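Local coordinates for protein DNA photolyase (Agrobacterium tumefaciens, PDB 4U63) that probably repairs cyclobutane pyrimidine dimers in ultraviolet-damaged DNA using light, with a bound flavin-adenine dinucleotide and a methenyltetrahydrofolate antenna, at residues K23-L35 and L106-R120. Numbering follows the deposited sequence.
Sequences KTAPVIVWFRKDL and LISETGADTVVWNRR. With SO4 (sulfate ion), chain D; SO4 (sulfate ion), chain L; SO4 (sulfate ion), chain E.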
ATOM      1  N   LYS A  23     -37.987 -19.746  -8.276  1.00 36.56           N
ATOM      2  CA  LYS A  23     -37.056 -18.797  -7.676  1.00 39.54           C
ATOM      3  C   LYS A  23     -35.623 -19.087  -8.026  1.00 33.92           C
ATOM      4  O   LYS A  23     -35.263 -20.206  -8.386  1.00 33.44           O
ATOM      5  CB  LYS A  23     -37.230 -18.749  -6.153  1.00 46.52           C
ATOM      6  CG  LYS A  23     -38.611 -18.284  -5.713  1.00 54.74           C
ATOM      7  CD  LYS A  23     -39.033 -16.984  -6.408  1.00 61.96           C
ATOM      8  CE  LYS A  23     -40.344 -16.451  -5.871  1.00 65.21           C
ATOM      9  NZ  LYS A  23     -41.479 -17.374  -6.155  1.00 58.67           N
ATOM     10  N   THR A  24     -34.815 -18.043  -7.912  1.00 35.39           N
ATOM     11  CA  THR A  24     -33.414 -18.091  -8.228  1.00 32.02           C
ATOM     12  C   THR A  24     -32.659 -18.289  -6.921  1.00 31.25           C
ATOM     13  O   THR A  24     -32.976 -17.653  -5.916  1.00 31.84           O
ATOM     14  CB  THR A  24     -32.996 -16.789  -8.925  1.00 31.99           C
ATOM     15  OG1 THR A  24     -33.747 -16.647 -10.145  1.00 36.63           O
ATOM     16  CG2 THR A  24     -31.508 -16.774  -9.242  1.00 25.94           C
ATOM     17  N   ALA A  25     -31.668 -19.173  -6.934  1.00 30.10           N
ATOM     18  CA  ALA A  25     -30.841 -19.404  -5.751  1.00 30.28           C
ATOM     19  C   ALA A  25     -30.037 -18.144  -5.393  1.00 27.21           C
ATOM     20  O   ALA A  25     -29.760 -17.310  -6.261  1.00 28.21           O
ATOM     21  CB  ALA A  25     -29.893 -20.572  -5.980  1.00 28.99           C
ATOM     22  N   PRO A  26     -29.664 -17.996  -4.111  1.00 27.36           N
ATOM     23  CA  PRO A  26     -28.752 -16.913  -3.770  1.00 27.30           C
ATOM     24  C   PRO A  26     -27.347 -17.063  -4.354  1.00 25.20           C
ATOM     25  O   PRO A  26     -26.970 -18.131  -4.890  1.00 26.33           O
ATOM     26  CB  PRO A  26     -28.683 -16.971  -2.234  1.00 27.89           C
ATOM     27  CG  PRO A  26     -29.925 -17.678  -1.820  1.00 28.30           C
ATOM     28  CD  PRO A  26     -30.191 -18.671  -2.907  1.00 28.62           C
ATOM     29  N   VAL A  27     -26.596 -15.979  -4.232  1.00 25.39           N
ATOM     30  CA  VAL A  27     -25.194 -15.918  -4.618  1.00 25.11           C
ATOM     31  C   VAL A  27     -24.423 -15.214  -3.499  1.00 24.73           C
ATOM     32  O   VAL A  27     -24.846 -14.152  -3.003  1.00 24.20           O
ATOM     33  CB  VAL A  27     -24.999 -15.195  -5.980  1.00 25.86           C
ATOM     34  CG1 VAL A  27     -25.756 -13.867  -6.033  1.00 27.39           C
ATOM     35  CG2 VAL A  27     -23.515 -14.977  -6.279  1.00 25.11           C
ATOM     36  N   ILE A  28     -23.300 -15.808  -3.103  1.00 23.44           N
ATOM     37  CA  ILE A  28     -22.432 -15.230  -2.093  1.00 23.66           C
ATOM     38  C   ILE A  28     -21.324 -14.423  -2.758  1.00 22.45           C
ATOM     39  O   ILE A  28     -20.675 -14.900  -3.690  1.00 22.20           O
ATOM     40  CB  ILE A  28     -21.817 -16.329  -1.201  1.00 25.61           C
ATOM     41  CG1 ILE A  28     -22.935 -17.027  -0.409  1.00 28.11           C
ATOM     42  CG2 ILE A  28     -20.772 -15.751  -0.253  1.00 27.77           C
ATOM     43  CD1 ILE A  28     -22.558 -18.383   0.108  1.00 29.19           C
ATOM     44  N   VAL A  29     -21.121 -13.201  -2.275  1.00 22.70           N
ATOM     45  CA  VAL A  29     -20.024 -12.352  -2.719  1.00 21.06           C
ATOM     46  C   VAL A  29     -19.054 -12.227  -1.564  1.00 22.50           C
ATOM     47  O   VAL A  29     -19.370 -11.600  -0.553  1.00 23.68           O
ATOM     48  CB  VAL A  29     -20.487 -10.936  -3.132  1.00 21.38           C
ATOM     49  CG1 VAL A  29     -19.295 -10.117  -3.619  1.00 22.12           C
ATOM     50  CG2 VAL A  29     -21.553 -11.011  -4.207  1.00 24.22           C
ATOM     51  N   TRP A  30     -17.874 -12.810  -1.720  1.00 22.64           N
ATOM     52  CA  TRP A  30     -16.855 -12.782  -0.671  1.00 22.72           C
ATOM     53  C   TRP A  30     -15.886 -11.621  -0.922  1.00 22.19           C
ATOM     54  O   TRP A  30     -15.118 -11.663  -1.875  1.00 21.53           O
ATOM     55  CB  TRP A  30     -16.129 -14.141  -0.613  1.00 22.37           C
ATOM     56  CG  TRP A  30     -14.995 -14.197   0.374  1.00 22.97           C
ATOM     57  CD1 TRP A  30     -14.812 -13.396   1.480  1.00 21.86           C
ATOM     58  CD2 TRP A  30     -13.892 -15.107   0.355  1.00 22.63           C
ATOM     59  NE1 TRP A  30     -13.669 -13.750   2.126  1.00 23.07           N
ATOM     60  CE2 TRP A  30     -13.079 -14.796   1.462  1.00 23.65           C
ATOM     61  CE3 TRP A  30     -13.505 -16.152  -0.501  1.00 23.75           C
ATOM     62  CZ2 TRP A  30     -11.896 -15.492   1.747  1.00 22.57           C
ATOM     63  CZ3 TRP A  30     -12.319 -16.846  -0.220  1.00 24.80           C
ATOM     64  CH2 TRP A  30     -11.536 -16.514   0.901  1.00 23.86           C
ATOM     65  N   PHE A  31     -15.971 -10.591  -0.064  1.00 21.40           N
ATOM     66  CA  PHE A  31     -15.090  -9.415  -0.074  1.00 21.31           C
ATOM     67  C   PHE A  31     -13.797  -9.676   0.703  1.00 21.49           C
ATOM     68  O   PHE A  31     -13.827 -10.273   1.789  1.00 21.90           O
ATOM     69  CB  PHE A  31     -15.780  -8.209   0.584  1.00 21.90           C
ATOM     70  CG  PHE A  31     -16.803  -7.525  -0.279  1.00 21.92           C
ATOM     71  CD1 PHE A  31     -18.121  -7.961  -0.301  1.00 23.00           C
ATOM     72  CD2 PHE A  31     -16.454  -6.425  -1.051  1.00 23.04           C
ATOM     73  CE1 PHE A  31     -19.067  -7.313  -1.092  1.00 24.86           C
ATOM     74  CE2 PHE A  31     -17.389  -5.780  -1.837  1.00 21.83           C
ATOM     75  CZ  PHE A  31     -18.702  -6.218  -1.854  1.00 21.70           C
ATOM     76  N   ARG A  32     -12.673  -9.209   0.151  1.00 21.68           N
ATOM     77  CA  ARG A  32     -11.364  -9.286   0.812  1.00 22.31           C
ATOM     78  C   ARG A  32     -10.663  -7.898   0.773  1.00 26.01           C
ATOM     79  O   ARG A  32     -10.894  -7.077   1.655  1.00 33.76           O
ATOM     80  CB  ARG A  32     -10.509 -10.390   0.183  1.00 20.38           C
ATOM     81  CG  ARG A  32     -11.044 -11.813   0.386  1.00 21.64           C
ATOM     82  CD  ARG A  32     -12.019 -12.253  -0.699  1.00 21.51           C
ATOM     83  NE  ARG A  32     -11.380 -12.358  -2.002  1.00 22.79           N
ATOM     84  CZ  ARG A  32     -10.600 -13.369  -2.389  1.00 23.16           C
ATOM     85  NH1 ARG A  32     -10.348 -14.393  -1.568  1.00 24.51           N
ATOM     86  NH2 ARG A  32     -10.055 -13.350  -3.608  1.00 25.20           N
ATOM     87  N   LYS A  33      -9.836  -7.619  -0.228  1.00 21.80           N
ATOM     88  CA  LYS A  33      -9.238  -6.275  -0.371  1.00 22.83           C
ATOM     89  C   LYS A  33      -9.792  -5.673  -1.663  1.00 22.96           C
ATOM     90  O   LYS A  33      -9.063  -5.334  -2.603  1.00 22.16           O
ATOM     91  CB  LYS A  33      -7.711  -6.312  -0.334  1.00 25.73           C
ATOM     92  CG  LYS A  33      -7.155  -6.761   1.015  1.00 26.89           C
ATOM     93  CD  LYS A  33      -5.638  -6.649   1.104  1.00 29.60           C
ATOM     94  CE  LYS A  33      -5.174  -6.849   2.548  1.00 34.81           C
ATOM     95  NZ  LYS A  33      -3.699  -6.924   2.713  1.00 37.67           N
ATOM     96  N   ASP A  34     -11.113  -5.561  -1.679  1.00 22.05           N
ATOM     97  CA  ASP A  34     -11.859  -5.049  -2.819  1.00 20.87           C
ATOM     98  C   ASP A  34     -13.099  -4.357  -2.272  1.00 20.54           C
ATOM     99  O   ASP A  34     -14.208  -4.577  -2.740  1.00 22.16           O
ATOM    100  CB  ASP A  34     -12.246  -6.204  -3.736  1.00 22.69           C
ATOM    101  CG  ASP A  34     -13.124  -7.256  -3.027  1.00 25.72           C
ATOM    102  OD1 ASP A  34     -13.167  -7.269  -1.774  1.00 23.81           O
ATOM    103  OD2 ASP A  34     -13.778  -8.063  -3.724  1.00 24.84           O
ATOM    104  N   LEU A  35     -12.898  -3.510  -1.271  1.00 21.45           N
ATOM    105  CA  LEU A  35     -14.013  -2.982  -0.481  1.00 21.51           C
ATOM    106  C   LEU A  35     -14.635  -1.777  -1.156  1.00 21.05           C
ATOM    107  O   LEU A  35     -14.492  -0.642  -0.716  1.00 22.15           O
ATOM    108  CB  LEU A  35     -13.544  -2.676   0.945  1.00 24.83           C
ATOM    109  CG  LEU A  35     -12.843  -3.860   1.643  1.00 29.27           C
ATOM    110  CD1 LEU A  35     -12.489  -3.490   3.078  1.00 33.74           C
ATOM    111  CD2 LEU A  35     -13.699  -5.118   1.618  1.00 29.38           C
ATOM    112  N   LEU A 106     -22.600 -20.867   5.113  1.00 31.59           N
ATOM    113  CA  LEU A 106     -23.452 -19.870   4.424  1.00 31.34           C
ATOM    114  C   LEU A 106     -24.231 -20.485   3.266  1.00 32.52           C
ATOM    115  O   LEU A 106     -25.411 -20.199   3.082  1.00 34.02           O
ATOM    116  CB  LEU A 106     -22.631 -18.686   3.902  1.00 31.93           C
ATOM    117  CG  LEU A 106     -22.212 -17.647   4.937  1.00 34.13           C
ATOM    118  CD1 LEU A 106     -21.207 -16.678   4.331  1.00 32.73           C
ATOM    119  CD2 LEU A 106     -23.418 -16.888   5.474  1.00 32.61           C
ATOM    120  N   ILE A 107     -23.556 -21.326   2.493  1.00 31.96           N
ATOM    121  CA  ILE A 107     -24.171 -22.036   1.371  1.00 33.31           C
ATOM    122  C   ILE A 107     -25.324 -22.914   1.856  1.00 35.05           C
ATOM    123  O   ILE A 107     -26.427 -22.855   1.308  1.00 35.15           O
ATOM    124  CB  ILE A 107     -23.110 -22.865   0.606  1.00 32.66           C
ATOM    125  CG1 ILE A 107     -22.203 -21.933  -0.197  1.00 36.72           C
ATOM    126  CG2 ILE A 107     -23.745 -23.880  -0.335  1.00 33.12           C
ATOM    127  CD1 ILE A 107     -20.860 -22.527  -0.544  1.00 38.26           C
ATOM    128  N   SER A 108     -25.058 -23.716   2.888  1.00 35.69           N
ATOM    129  CA  SER A 108     -26.064 -24.591   3.471  1.00 37.37           C
ATOM    130  C   SER A 108     -27.283 -23.811   3.984  1.00 38.47           C
ATOM    131  O   SER A 108     -28.426 -24.178   3.694  1.00 39.53           O
ATOM    132  CB  SER A 108     -25.452 -25.431   4.600  1.00 40.16           C
ATOM    133  OG  SER A 108     -26.444 -26.221   5.225  1.00 48.91           O
ATOM    134  N   GLU A 109     -27.033 -22.740   4.733  1.00 35.03           N
ATOM    135  CA  GLU A 109     -28.110 -21.928   5.302  1.00 34.75           C
ATOM    136  C   GLU A 109     -28.963 -21.224   4.243  1.00 34.74           C
ATOM    137  O   GLU A 109     -30.199 -21.248   4.313  1.00 34.22           O
ATOM    138  CB  GLU A 109     -27.553 -20.863   6.254  1.00 40.29           C
ATOM    139  CG  GLU A 109     -28.642 -19.929   6.792  1.00 44.01           C
ATOM    140  CD  GLU A 109     -28.176 -18.995   7.886  1.00 49.92           C
ATOM    141  OE1 GLU A 109     -27.021 -19.118   8.342  1.00 51.60           O
ATOM    142  OE2 GLU A 109     -28.988 -18.131   8.288  1.00 54.55           O
ATOM    143  N   THR A 110     -28.299 -20.587   3.284  1.00 35.63           N
ATOM    144  CA  THR A 110     -28.988 -19.739   2.299  1.00 32.16           C
ATOM    145  C   THR A 110     -29.492 -20.496   1.067  1.00 32.42           C
ATOM    146  O   THR A 110     -30.437 -20.051   0.420  1.00 33.85           O
ATOM    147  CB  THR A 110     -28.077 -18.603   1.807  1.00 33.70           C
ATOM    148  OG1 THR A 110     -26.943 -19.153   1.134  1.00 31.50           O
ATOM    149  CG2 THR A 110     -27.617 -17.722   2.972  1.00 37.88           C
ATOM    150  N   GLY A 111     -28.863 -21.628   0.752  1.00 32.81           N
ATOM    151  CA  GLY A 111     -29.153 -22.371  -0.475  1.00 33.30           C
ATOM    152  C   GLY A 111     -28.456 -21.800  -1.706  1.00 30.00           C
ATOM    153  O   GLY A 111     -28.831 -22.132  -2.835  1.00 29.91           O
ATOM    154  N   ALA A 112     -27.443 -20.946  -1.496  1.00 28.47           N
ATOM    155  CA  ALA A 112     -26.694 -20.328  -2.594  1.00 28.73           C
ATOM    156  C   ALA A 112     -26.085 -21.391  -3.491  1.00 28.32           C
ATOM    157  O   ALA A 112     -25.646 -22.433  -3.010  1.00 29.36           O
ATOM    158  CB  ALA A 112     -25.597 -19.421  -2.052  1.00 29.12           C
ATOM    159  N   ASP A 113     -26.071 -21.139  -4.795  1.00 27.46           N
ATOM    160  CA  ASP A 113     -25.456 -22.076  -5.740  1.00 28.64           C
ATOM    161  C   ASP A 113     -24.134 -21.549  -6.308  1.00 26.69           C
ATOM    162  O   ASP A 113     -23.480 -22.241  -7.078  1.00 28.63           O
ATOM    163  CB  ASP A 113     -26.432 -22.444  -6.871  1.00 29.86           C
ATOM    164  CG  ASP A 113     -26.744 -21.283  -7.801  1.00 31.37           C
ATOM    165  OD1 ASP A 113     -26.177 -20.178  -7.623  1.00 28.88           O
ATOM    166  OD2 ASP A 113     -27.576 -21.492  -8.718  1.00 33.22           O
ATOM    167  N   THR A 114     -23.751 -20.328  -5.920  1.00 25.40           N
ATOM    168  CA  THR A 114     -22.584 -19.667  -6.474  1.00 25.21           C
ATOM    169  C   THR A 114     -21.850 -18.856  -5.416  1.00 25.33           C
ATOM    170  O   THR A 114     -22.476 -18.226  -4.549  1.00 26.04           O
ATOM    171  CB  THR A 114     -22.992 -18.736  -7.653  1.00 25.97           C
ATOM    172  OG1 THR A 114     -23.672 -19.498  -8.654  1.00 26.76           O
ATOM    173  CG2 THR A 114     -21.783 -18.041  -8.296  1.00 25.89           C
ATOM    174  N   VAL A 115     -20.522 -18.884  -5.494  1.00 23.50           N
ATOM    175  CA  VAL A 115     -19.675 -17.982  -4.740  1.00 23.54           C
ATOM    176  C   VAL A 115     -18.839 -17.222  -5.754  1.00 23.69           C
ATOM    177  O   VAL A 115     -18.247 -17.827  -6.643  1.00 23.45           O
ATOM    178  CB  VAL A 115     -18.725 -18.704  -3.769  1.00 25.84           C
ATOM    179  CG1 VAL A 115     -17.903 -17.681  -2.986  1.00 26.54           C
ATOM    180  CG2 VAL A 115     -19.500 -19.608  -2.818  1.00 27.53           C
ATOM    181  N   VAL A 116     -18.807 -15.898  -5.618  1.00 21.86           N
ATOM    182  CA  VAL A 116     -17.944 -15.070  -6.433  1.00 22.48           C
ATOM    183  C   VAL A 116     -16.982 -14.260  -5.576  1.00 21.69           C
ATOM    184  O   VAL A 116     -17.271 -13.930  -4.415  1.00 22.19           O
ATOM    185  CB  VAL A 116     -18.740 -14.111  -7.349  1.00 23.82           C
ATOM    186  CG1 VAL A 116     -19.595 -14.905  -8.326  1.00 24.24           C
ATOM    187  CG2 VAL A 116     -19.596 -13.140  -6.534  1.00 23.52           C
ATOM    188  N   TRP A 117     -15.837 -13.950  -6.163  1.00 20.54           N
ATOM    189  CA  TRP A 117     -14.887 -13.036  -5.570  1.00 21.32           C
ATOM    190  C   TRP A 117     -14.018 -12.366  -6.625  1.00 21.75           C
ATOM    191  O   TRP A 117     -13.924 -12.821  -7.763  1.00 22.26           O
ATOM    192  CB  TRP A 117     -14.006 -13.739  -4.522  1.00 19.76           C
ATOM    193  CG  TRP A 117     -13.124 -14.904  -5.002  1.00 21.59           C
ATOM    194  CD1 TRP A 117     -12.015 -14.830  -5.814  1.00 22.71           C
ATOM    195  CD2 TRP A 117     -13.257 -16.286  -4.638  1.00 22.44           C
ATOM    196  NE1 TRP A 117     -11.471 -16.087  -5.988  1.00 22.23           N
ATOM    197  CE2 TRP A 117     -12.213 -16.996  -5.280  1.00 21.10           C
ATOM    198  CE3 TRP A 117     -14.166 -16.998  -3.842  1.00 22.88           C
ATOM    199  CZ2 TRP A 117     -12.053 -18.383  -5.145  1.00 21.10           C
ATOM    200  CZ3 TRP A 117     -14.006 -18.375  -3.706  1.00 23.23           C
ATOM    201  CH2 TRP A 117     -12.954 -19.054  -4.358  1.00 24.45           C
ATOM    202  N   ASN A 118     -13.401 -11.266  -6.226  1.00 19.63           N
ATOM    203  CA  ASN A 118     -12.402 -10.616  -7.041  1.00 19.75           C
ATOM    204  C   ASN A 118     -11.048 -11.223  -6.754  1.00 20.77           C
ATOM    205  O   ASN A 118     -10.671 -11.416  -5.590  1.00 21.36           O
ATOM    206  CB  ASN A 118     -12.407  -9.121  -6.776  1.00 20.15           C
ATOM    207  CG  ASN A 118     -13.688  -8.479  -7.250  1.00 22.19           C
ATOM    208  OD1 ASN A 118     -14.056  -8.623  -8.419  1.00 22.95           O
ATOM    209  ND2 ASN A 118     -14.385  -7.796  -6.364  1.00 20.54           N
ATOM    210  N   ARG A 119     -10.323 -11.526  -7.825  1.00 19.99           N
ATOM    211  CA  ARG A 119      -9.005 -12.135  -7.717  1.00 21.60           C
ATOM    212  C   ARG A 119      -8.076 -11.246  -6.906  1.00 20.72           C
ATOM    213  O   ARG A 119      -8.175 -10.001  -6.954  1.00 19.83           O
ATOM    214  CB  ARG A 119      -8.399 -12.359  -9.100  1.00 23.38           C
ATOM    215  CG  ARG A 119      -9.115 -13.405  -9.904  1.00 26.83           C
ATOM    216  CD  ARG A 119      -8.668 -13.387 -11.348  1.00 30.31           C
ATOM    217  NE  ARG A 119      -9.566 -14.199 -12.155  1.00 30.21           N
ATOM    218  CZ  ARG A 119      -9.725 -14.085 -13.471  1.00 33.81           C
ATOM    219  NH1 ARG A 119      -9.046 -13.175 -14.176  1.00 36.18           N
ATOM    220  NH2 ARG A 119     -10.581 -14.892 -14.089  1.00 36.92           N
ATOM    221  N   ARG A 120      -7.213 -11.896  -6.141  1.00 20.46           N
ATOM    222  CA  ARG A 120      -6.138 -11.235  -5.421  1.00 20.57           C
ATOM    223  C   ARG A 120      -4.880 -11.870  -5.941  1.00 20.77           C
ATOM    224  O   ARG A 120      -4.814 -13.081  -6.110  1.00 23.53           O
ATOM    225  CB  ARG A 120      -6.279 -11.372  -3.904  1.00 21.41           C
ATOM    226  CG  ARG A 120      -6.351 -12.789  -3.375  1.00 20.95           C
ATOM    227  CD  ARG A 120      -6.699 -12.787  -1.905  1.00 22.45           C
ATOM    228  NE  ARG A 120      -7.066 -14.117  -1.425  1.00 23.17           N
ATOM    229  CZ  ARG A 120      -7.392 -14.406  -0.165  1.00 22.98           C
ATOM    230  NH1 ARG A 120      -7.398 -13.460   0.770  1.00 22.25           N
ATOM    231  NH2 ARG A 120      -7.718 -15.653   0.164  1.00 25.70           N
TER
HETATM  232  S   SO4 D1003     -10.793 -13.785 -17.574  0.75 67.09           S
HETATM  233  O1  SO4 D1003     -10.753 -15.025 -16.777  0.75 59.26           O
HETATM  234  O2  SO4 D1003     -12.158 -13.582 -18.098  0.75 66.14           O
HETATM  235  O3  SO4 D1003      -9.855 -13.916 -18.705  0.75 71.23           O
HETATM  236  O4  SO4 D1003     -10.403 -12.627 -16.740  0.75 59.34           O
HETATM  237  S   SO4 L1011     -34.399 -12.811  -9.770  0.50 44.33           S
HETATM  238  O1  SO4 L1011     -35.474 -12.094 -10.494  0.50 47.36           O
HETATM  239  O2  SO4 L1011     -35.007 -13.694  -8.765  0.50 46.63           O
HETATM  240  O3  SO4 L1011     -33.602 -13.617 -10.722  0.50 41.83           O
HETATM  241  O4  SO4 L1011     -33.550 -11.829  -9.080  0.50 40.80           O
HETATM  242  S   SO4 E1004     -12.435 -18.438 -12.725  1.00 40.65           S
HETATM  243  O1  SO4 E1004     -12.356 -19.854 -13.128  1.00 38.65           O
HETATM  244  O2  SO4 E1004     -13.835 -17.994 -12.616  1.00 39.50           O
HETATM  245  O3  SO4 E1004     -11.759 -18.309 -11.417  1.00 44.05           O
HETATM  246  O4  SO4 E1004     -11.762 -17.600 -13.739  1.00 44.80           O
HETATM  247  O   HOH W   1     -13.225 -10.589  -3.413  1.00 25.41           O
HETATM  248  O   HOH W   2     -10.175  -9.420  -3.324  1.00 29.51           O
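Strands 27-31 and 114-118 run parallel, their axes 25° apart, with Ile28 N bonding to Thr114 O, Val116 N to Ile28 O and Trp30 N to Val116 O (3.0 Å). They are the central strand and its neighbour in the five-stranded parallel sheet of order 3-2-1-4-5, a Rossmann-like domain found at the N-terminus of photolyases. Beta-branched residues suit such extended backbone: Val29 CG2 meets Val116 CG2 at 3.7 Å on the face covered by helix 41-49. On the other face Ile28 CG1 lies anti to its carbonyl carbon (chi1 -65°), and CD1 reaches Ile107 CG1 (3.6 Å), Leu106 CB and Ala112 CB, packing the end of helix 99-110 onto the sheet. At the entry to the strands Pro26 O accepts from Asp113 N and also meets the CA-H of Ala112 (CA to O 3.2 Å), while Pro26 CB packs on Ala112 CB.

Toward the C-terminal ends the packing turns aromatic and polar. Trp30 points the edge of its ring at the face of Trp117 in an offset edge-to-face pair, planes at 87°. Beside it, over the same face of the Trp117 indole, Arg32 forms a cation-pi contact, while CD of Arg120 covers the opposite side of the Arg32 guanidinium. Bends at chi2 and chi3 fold Arg32 back, and NH2 donates to Asn118 O (2.8 Å), which lies in the guanidinium plane. Asp34 takes Asn118 ND2 on the anti lone pair of OD2 (2.7 Å) and Arg32 N on OD1; one water links Asp34 OD2, Arg32 NE, Trp30 O and Asn118 N. Asp129 forms salt bridges with both arginines, and Glu60 with Arg120, so these carboxylates probably offset the charge of guanidinium groups whose Arg32 NH1 and Arg120 NE lie only 3.3 Å apart.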